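PDB 1Q9J: Phthiocerol/phthiodiolone dimycocerosyl transferase from Mycobacterium tuberculosis, which probably catalyses the transfer of two mycocerosic acid chains from mycocerosic acid synthase onto phthiocerol and related alcohols, the last step in making the PDIM lipids. Local coordinates for residues L105-I110 / L118-H123. Residues are numbered along the deposited sequence; the frame is centred on the assembly and turned at random.
Sequences LHLQLI and LTLYLH
His106 with Tyr121 and Gln108 with Thr119 form the hydrogen-bonded pairs of an antiparallel beta hairpin whose strands have N-to-C directions 170° apart and axes 4.7 Å apart. Tyr121 N donates to His106 O at 2.8 Å, and His106 N returns the bond to Tyr121 O; Gln108 and Thr119 exchange the same two bonds. The non-hydrogen-bonded pairs put Leu105, Leu107, Leu109, Leu118, Leu120 and Leu122 on one face. Their CD1 methyls do the touching: Leu107 CD1 meets Leu118 CD1 at 3.6 Å and also Leu120 CD1, while Leu105 CD1 reaches Leu122 CD1. On the other face Tyr121, CG anti to its carbonyl carbon (chi1 -65°), turns its ring back along its own strand toward Thr119, with His106 O at the CD1-CE1 edge. Gln108, extended beyond CG, slants across the ring's hydroxyl end, amide and ring planes 84° apart, OE1 3.6 Å from Tyr121 OH. Strand 118-123 leads into the HHxxxD motif, whose His124, the probable proton acceptor, has its side chain about 7 Å from that of Leu122. Helices 36-49 and 129-148 cover the leucine face, Phe43 meeting Leu105 and Leu139 meeting Leu118. Within the mixed sheet the hairpin runs between strands 78-80 and 23-31, where Thr27 hydrogen-bonds Thr119.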
# COMPACT_ATOMS: atom_id res chain seq x y z
N LEU A 105 -3.57 12.42 -10.02
CA LEU A 105 -2.54 11.62 -10.65
C LEU A 105 -1.46 12.53 -11.24
O LEU A 105 -1.76 13.56 -11.87
CB LEU A 105 -3.18 10.76 -11.74
CG LEU A 105 -2.28 9.82 -12.54
CD1 LEU A 105 -1.65 8.78 -11.63
CD2 LEU A 105 -3.08 9.17 -13.64
N HIS A 106 -0.21 12.13 -11.05
CA HIS A 106 0.95 12.87 -11.54
C HIS A 106 2.07 11.90 -11.92
O HIS A 106 2.46 11.05 -11.11
CB HIS A 106 1.47 13.83 -10.45
CG HIS A 106 0.60 15.04 -10.23
ND1 HIS A 106 0.46 16.03 -11.17
CD2 HIS A 106 -0.16 15.41 -9.17
CE1 HIS A 106 -0.35 16.97 -10.71
NE2 HIS A 106 -0.74 16.62 -9.49
N LEU A 107 2.57 12.01 -13.14
CA LEU A 107 3.67 11.15 -13.58
C LEU A 107 4.91 12.03 -13.71
O LEU A 107 5.03 12.81 -14.65
CB LEU A 107 3.36 10.48 -14.93
CG LEU A 107 4.51 9.57 -15.41
CD1 LEU A 107 4.91 8.62 -14.28
CD2 LEU A 107 4.10 8.78 -16.64
N GLN A 108 5.83 11.90 -12.77
CA GLN A 108 7.04 12.71 -12.77
C GLN A 108 8.32 11.97 -13.16
O GLN A 108 8.79 11.09 -12.44
CB GLN A 108 7.22 13.32 -11.38
CG GLN A 108 8.39 14.28 -11.27
CD GLN A 108 8.71 14.59 -9.83
OE1 GLN A 108 9.04 13.70 -9.05
NE2 GLN A 108 8.64 15.87 -9.47
N LEU A 109 8.89 12.35 -14.31
CA LEU A 109 10.12 11.74 -14.79
C LEU A 109 11.32 12.69 -14.64
O LEU A 109 11.34 13.77 -15.22
CB LEU A 109 9.99 11.37 -16.26
CG LEU A 109 11.28 10.82 -16.88
CD1 LEU A 109 11.64 9.51 -16.20
CD2 LEU A 109 11.09 10.63 -18.38
N ILE A 110 12.31 12.27 -13.87
CA ILE A 110 13.50 13.09 -13.65
C ILE A 110 14.75 12.46 -14.29
O ILE A 110 15.29 11.47 -13.79
CB ILE A 110 13.78 13.28 -12.14
CG1 ILE A 110 12.50 13.69 -11.42
CG2 ILE A 110 14.81 14.38 -11.93
CD1 ILE A 110 12.67 13.87 -9.94
N LEU A 118 11.46 7.47 -12.38
CA LEU A 118 10.06 7.52 -12.76
C LEU A 118 9.29 7.49 -11.45
O LEU A 118 9.56 6.66 -10.58
CB LEU A 118 9.69 6.31 -13.61
CG LEU A 118 8.33 6.35 -14.28
CD1 LEU A 118 8.24 7.57 -15.18
CD2 LEU A 118 8.12 5.08 -15.08
N THR A 119 8.35 8.41 -11.29
CA THR A 119 7.56 8.46 -10.06
C THR A 119 6.11 8.75 -10.37
O THR A 119 5.80 9.76 -11.00
CB THR A 119 8.07 9.54 -9.11
OG1 THR A 119 9.48 9.39 -8.94
CG2 THR A 119 7.39 9.43 -7.76
N LEU A 120 5.24 7.86 -9.91
CA LEU A 120 3.81 8.02 -10.12
C LEU A 120 3.15 8.38 -8.81
O LEU A 120 3.40 7.77 -7.78
CB LEU A 120 3.20 6.73 -10.65
CG LEU A 120 1.75 6.90 -11.13
CD1 LEU A 120 1.77 7.26 -12.61
CD2 LEU A 120 0.97 5.61 -10.92
N TYR A 121 2.32 9.42 -8.86
CA TYR A 121 1.59 9.86 -7.68
C TYR A 121 0.13 9.57 -7.93
O TYR A 121 -0.44 9.94 -8.97
CB TYR A 121 1.77 11.35 -7.43
CG TYR A 121 3.18 11.73 -7.08
CD1 TYR A 121 4.13 11.93 -8.08
CD2 TYR A 121 3.58 11.88 -5.75
CE1 TYR A 121 5.43 12.29 -7.76
CE2 TYR A 121 4.88 12.23 -5.41
CZ TYR A 121 5.80 12.44 -6.43
OH TYR A 121 7.11 12.76 -6.11
N LEU A 122 -0.48 8.91 -6.96
CA LEU A 122 -1.86 8.50 -7.09
C LEU A 122 -2.62 8.71 -5.80
O LEU A 122 -2.21 8.25 -4.74
CB LEU A 122 -1.86 7.03 -7.45
CG LEU A 122 -3.17 6.40 -7.90
CD1 LEU A 122 -3.72 7.12 -9.13
CD2 LEU A 122 -2.87 4.94 -8.21
N HIS A 123 -3.73 9.42 -5.87
CA HIS A 123 -4.51 9.62 -4.68
C HIS A 123 -5.07 8.26 -4.25
O HIS A 123 -5.65 7.52 -5.05
CB HIS A 123 -5.63 10.60 -4.94
CG HIS A 123 -6.26 11.11 -3.69
ND1 HIS A 123 -5.88 12.29 -3.10
CD2 HIS A 123 -7.16 10.53 -2.86
CE1 HIS A 123 -6.52 12.43 -1.95
NE2 HIS A 123 -7.30 11.37 -1.78